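Local atomic coordinates of 4-methyl-5(B-hydroxyethyl)-thiazole monophosphate biosynthesis enzyme (Vibrio cholerae O1 biovar El Tor, PDB entry 3OT1), a protein that is of unknown function but belongs to the DJ-1/PfpI superfamily and may act in thiazole monophosphate biosynthesis. Residues 124-133 against 150-161. Sequence-based numbering, arbitrary orientation.
Sequences FVGARMTCHP and CYYATQHLLTSQ
In L157, chi1 of 179° carries CG away from the backbone N, and chi2 of 68° then turns CD1 over the centre of the F124 ring, 3.7 Å from the centroid. T159 takes the other course: at chi1 55° its OG1 sits between backbone N and carbonyl carbon, where T130 N donates to this OG1 at 2.9 Å in a nearly straight bond. A water bridges the same hydroxyl to R128 O and C150 O, so the buried OG1 is gripped from two sources. At the hairpin end, the extended Q155 side chain runs antiparallel to that of F124. Its NE2 donates to V125 O at 3.0 Å, reaching the oxygen from above the carbonyl plane. Its OE1 lies at the ring edge, 3.4 Å from F124 CD1. This holds the amide against the type II turn F124-A127. The Y152 ring lays one face under the next piece of backbone, with R128 N over its centre and A127 CA nearer the rim, and A127 CB touches Y152 CD2 at 3.5 Å. Farther along, the methyl CE of selenomethionine M129 meets L157 CD2, and T130 CG2 rests on S160 CA. Q161 NE2 reaches T130 OG1 only weakly; its stronger partner is Q147 O, and the threonine hydroxyl also bonds S145 O. P133 CG packs across Q161 OE1. The loop following helix 113-119 thus covers one face of antiparallel hairpin 149-160, whose turn ends in a G1 beta bulge (H156 and L157 facing Y152), at the edge, within this chain, of the DJ-1/PfpI fold's mixed sheet.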
loop_
_atom_site.group_PDB
_atom_site.type_symbol
_atom_site.label_atom_id
_atom_site.label_comp_id
_atom_site.label_asym_id
_atom_site.label_seq_id
_atom_site.Cartn_x
_atom_site.Cartn_y
_atom_site.Cartn_z
ATOM N N PHE A 124 -1.506 20.633 17.033
ATOM C CA PHE A 124 -2.298 21.303 15.997
ATOM C C PHE A 124 -3.657 21.760 16.516
ATOM O O PHE A 124 -4.673 21.695 15.820
ATOM C CB PHE A 124 -2.392 20.442 14.727
ATOM C CG PHE A 124 -1.056 20.122 14.181
ATOM C CD1 PHE A 124 -0.336 21.100 13.529
ATOM C CD2 PHE A 124 -0.467 18.887 14.394
ATOM C CE1 PHE A 124 0.935 20.837 13.057
ATOM C CE2 PHE A 124 0.787 18.620 13.931
ATOM C CZ PHE A 124 1.497 19.595 13.262
ATOM N N VAL A 125 -3.649 22.273 17.739
ATOM C CA VAL A 125 -4.836 22.868 18.312
ATOM C C VAL A 125 -5.310 24.007 17.410
ATOM O O VAL A 125 -4.516 24.834 16.950
ATOM C CB VAL A 125 -4.578 23.393 19.738
ATOM C CG1 VAL A 125 -5.830 24.068 20.305
ATOM C CG2 VAL A 125 -4.168 22.262 20.646
ATOM N N GLY A 126 -6.596 24.003 17.108
ATOM C CA GLY A 126 -7.152 25.001 16.220
ATOM C C GLY A 126 -7.090 24.684 14.735
ATOM O O GLY A 126 -7.698 25.390 13.950
ATOM N N ALA A 127 -6.415 23.609 14.339
ATOM C CA ALA A 127 -6.300 23.267 12.916
ATOM C C ALA A 127 -7.509 22.502 12.422
ATOM O O ALA A 127 -8.068 21.681 13.152
ATOM C CB ALA A 127 -5.059 22.427 12.662
ATOM N N ARG A 128 -7.895 22.755 11.181
ATOM C CA ARG A 128 -8.819 21.874 10.476
ATOM C C ARG A 128 -8.087 20.581 10.149
ATOM O O ARG A 128 -6.927 20.614 9.710
ATOM C CB ARG A 128 -9.320 22.517 9.185
ATOM C CG ARG A 128 -10.149 23.753 9.392
ATOM C CD ARG A 128 -10.993 24.108 8.199
ATOM N NE ARG A 128 -11.842 22.991 7.764
ATOM C CZ ARG A 128 -12.989 22.601 8.336
ATOM N NH1 ARG A 128 -13.660 21.575 7.812
ATOM N NH2 ARG A 128 -13.485 23.225 9.409
HETATM N N MSE A 129 -8.761 19.450 10.359
HETATM C CA MSE A 129 -8.186 18.155 10.054
HETATM C C MSE A 129 -9.252 17.127 9.836
HETATM O O MSE A 129 -10.369 17.239 10.335
HETATM C CB MSE A 129 -7.230 17.693 11.154
HETATM C CG MSE A 129 -7.886 17.505 12.513
HETATM SE SE MSE A 129 -6.632 17.036 13.906
HETATM C CE MSE A 129 -5.744 18.717 14.117
ATOM N N THR A 130 -8.850 16.091 9.100
ATOM C CA THR A 130 -9.641 14.882 8.971
ATOM C C THR A 130 -8.889 13.732 9.635
ATOM O O THR A 130 -7.781 13.892 10.162
ATOM C CB THR A 130 -9.994 14.563 7.502
ATOM O OG1 THR A 130 -11.057 13.618 7.461
ATOM C CG2 THR A 130 -8.840 14.026 6.696
ATOM N N CYS A 131 -9.535 12.573 9.661
ATOM C CA CYS A 131 -8.974 11.352 10.239
ATOM C C CYS A 131 -9.827 10.197 9.766
ATOM O O CYS A 131 -10.750 10.388 8.979
ATOM C CB CYS A 131 -8.942 11.426 11.774
ATOM S SG CYS A 131 -10.523 11.551 12.599
ATOM N N HIS A 132 -9.544 9.005 10.270
ATOM C CA HIS A 132 -10.395 7.871 9.913
ATOM C C HIS A 132 -11.826 8.120 10.378
ATOM O O HIS A 132 -12.023 8.589 11.488
ATOM C CB HIS A 132 -9.861 6.611 10.564
ATOM C CG HIS A 132 -10.470 5.383 10.012
ATOM N ND1 HIS A 132 -11.724 4.945 10.372
ATOM C CD2 HIS A 132 -10.004 4.527 9.079
ATOM C CE1 HIS A 132 -11.995 3.859 9.672
ATOM N NE2 HIS A 132 -10.961 3.569 8.903
ATOM N N PRO A 133 -12.827 7.801 9.550
ATOM C CA PRO A 133 -14.212 8.056 9.939
ATOM C C PRO A 133 -14.608 7.442 11.263
ATOM O O PRO A 133 -15.466 7.990 11.955
ATOM C CB PRO A 133 -15.002 7.452 8.779
ATOM C CG PRO A 133 -14.130 7.637 7.620
ATOM C CD PRO A 133 -12.746 7.378 8.141
ATOM N N CYS A 150 -7.166 16.590 3.555
ATOM C CA CYS A 150 -7.374 17.927 4.085
ATOM C C CYS A 150 -6.037 18.637 4.325
ATOM O O CYS A 150 -5.204 18.157 5.113
ATOM C CB CYS A 150 -8.140 17.840 5.400
ATOM S SG CYS A 150 -8.329 19.433 6.265
ATOM N N TYR A 151 -5.811 19.773 3.675
ATOM C CA TYR A 151 -4.657 20.612 3.924
ATOM C C TYR A 151 -5.082 21.868 4.671
ATOM O O TYR A 151 -6.022 22.546 4.264
ATOM C CB TYR A 151 -3.961 20.988 2.615
ATOM C CG TYR A 151 -2.723 21.828 2.859
ATOM C CD1 TYR A 151 -1.719 21.373 3.707
ATOM C CD2 TYR A 151 -2.542 23.065 2.259
ATOM C CE1 TYR A 151 -0.578 22.108 3.964
ATOM C CE2 TYR A 151 -1.371 23.804 2.493
ATOM C CZ TYR A 151 -0.406 23.309 3.354
ATOM O OH TYR A 151 0.736 24.007 3.653
ATOM N N TYR A 152 -4.398 22.133 5.778
ATOM C CA TYR A 152 -4.619 23.329 6.583
ATOM C C TYR A 152 -3.316 24.144 6.581
ATOM O O TYR A 152 -2.371 23.868 7.316
ATOM C CB TYR A 152 -5.050 22.950 8.002
ATOM C CG TYR A 152 -5.420 24.126 8.843
ATOM C CD1 TYR A 152 -6.557 24.867 8.562
ATOM C CD2 TYR A 152 -4.624 24.522 9.909
ATOM C CE1 TYR A 152 -6.902 25.971 9.335
ATOM C CE2 TYR A 152 -4.977 25.610 10.683
ATOM C CZ TYR A 152 -6.107 26.328 10.388
ATOM O OH TYR A 152 -6.431 27.418 11.173
ATOM N N ALA A 153 -3.270 25.144 5.712
ATOM C CA ALA A 153 -2.026 25.828 5.404
ATOM C C ALA A 153 -1.462 26.591 6.596
ATOM O O ALA A 153 -0.258 26.644 6.769
ATOM C CB ALA A 153 -2.213 26.771 4.217
ATOM N N THR A 154 -2.336 27.157 7.416
ATOM C CA THR A 154 -1.937 28.010 8.534
ATOM C C THR A 154 -0.968 27.325 9.499
ATOM O O THR A 154 -0.091 27.973 10.073
ATOM C CB THR A 154 -3.220 28.512 9.306
ATOM O OG1 THR A 154 -4.105 29.187 8.396
ATOM C CG2 THR A 154 -2.853 29.442 10.451
ATOM N N GLN A 155 -1.115 26.014 9.667
ATOM C CA GLN A 155 -0.231 25.245 10.527
ATOM C C GLN A 155 0.527 24.167 9.739
ATOM O O GLN A 155 1.045 23.216 10.318
ATOM C CB GLN A 155 -1.005 24.628 11.696
ATOM C CG GLN A 155 -1.548 25.671 12.666
ATOM C CD GLN A 155 -2.198 25.030 13.865
ATOM O OE1 GLN A 155 -1.668 24.083 14.432
ATOM N NE2 GLN A 155 -3.346 25.559 14.277
ATOM N N HIS A 156 0.631 24.337 8.414
ATOM C CA HIS A 156 1.378 23.420 7.544
ATOM C C HIS A 156 1.020 21.971 7.852
ATOM O O HIS A 156 1.907 21.159 8.146
ATOM C CB HIS A 156 2.888 23.615 7.717
ATOM C CG HIS A 156 3.332 25.029 7.581
ATOM N ND1 HIS A 156 3.680 25.809 8.661
ATOM C CD2 HIS A 156 3.448 25.816 6.489
ATOM C CE1 HIS A 156 4.012 27.017 8.234
ATOM N NE2 HIS A 156 3.879 27.047 6.921
ATOM N N LEU A 157 -0.275 21.656 7.827
ATOM C CA LEU A 157 -0.763 20.352 8.274
ATOM C C LEU A 157 -1.586 19.662 7.189
ATOM O O LEU A 157 -2.550 20.210 6.665
ATOM C CB LEU A 157 -1.640 20.518 9.527
ATOM C CG LEU A 157 -2.223 19.218 10.068
ATOM C CD1 LEU A 157 -1.130 18.321 10.633
ATOM C CD2 LEU A 157 -3.326 19.488 11.094
ATOM N N LEU A 158 -1.209 18.430 6.860
ATOM C CA LEU A 158 -1.941 17.634 5.882
ATOM C C LEU A 158 -2.483 16.401 6.592
ATOM O O LEU A 158 -1.703 15.673 7.219
ATOM C CB LEU A 158 -1.004 17.198 4.760
ATOM C CG LEU A 158 -1.664 16.420 3.611
ATOM C CD1 LEU A 158 -2.594 17.347 2.794
ATOM C CD2 LEU A 158 -0.593 15.773 2.735
ATOM N N THR A 159 -3.783 16.157 6.498
ATOM C CA THR A 159 -4.339 14.960 7.070
ATOM C C THR A 159 -5.194 14.201 6.061
ATOM O O THR A 159 -5.631 14.735 5.048
ATOM C CB THR A 159 -5.149 15.262 8.353
ATOM O OG1 THR A 159 -6.156 16.235 8.066
ATOM C CG2 THR A 159 -4.241 15.703 9.471
ATOM N N SER A 160 -5.401 12.914 6.348
ATOM C CA SER A 160 -6.172 12.076 5.456
ATOM C C SER A 160 -6.783 10.917 6.244
ATOM O O SER A 160 -6.513 10.748 7.419
ATOM C CB SER A 160 -5.295 11.615 4.299
ATOM O OG SER A 160 -5.985 10.963 3.258
ATOM N N GLN A 161 -7.634 10.133 5.604
ATOM C CA GLN A 161 -8.567 9.251 6.304
ATOM C C GLN A 161 -8.187 7.785 6.493
ATOM O O GLN A 161 -8.477 7.245 7.543
ATOM C CB GLN A 161 -9.933 9.315 5.620
ATOM C CG GLN A 161 -10.570 10.709 5.666
ATOM C CD GLN A 161 -12.031 10.676 5.332
ATOM O OE1 GLN A 161 -12.661 9.610 5.292
ATOM N NE2 GLN A 161 -12.611 11.850 5.147
HETATM O O HOH W 1 -5.322 18.896 8.119
#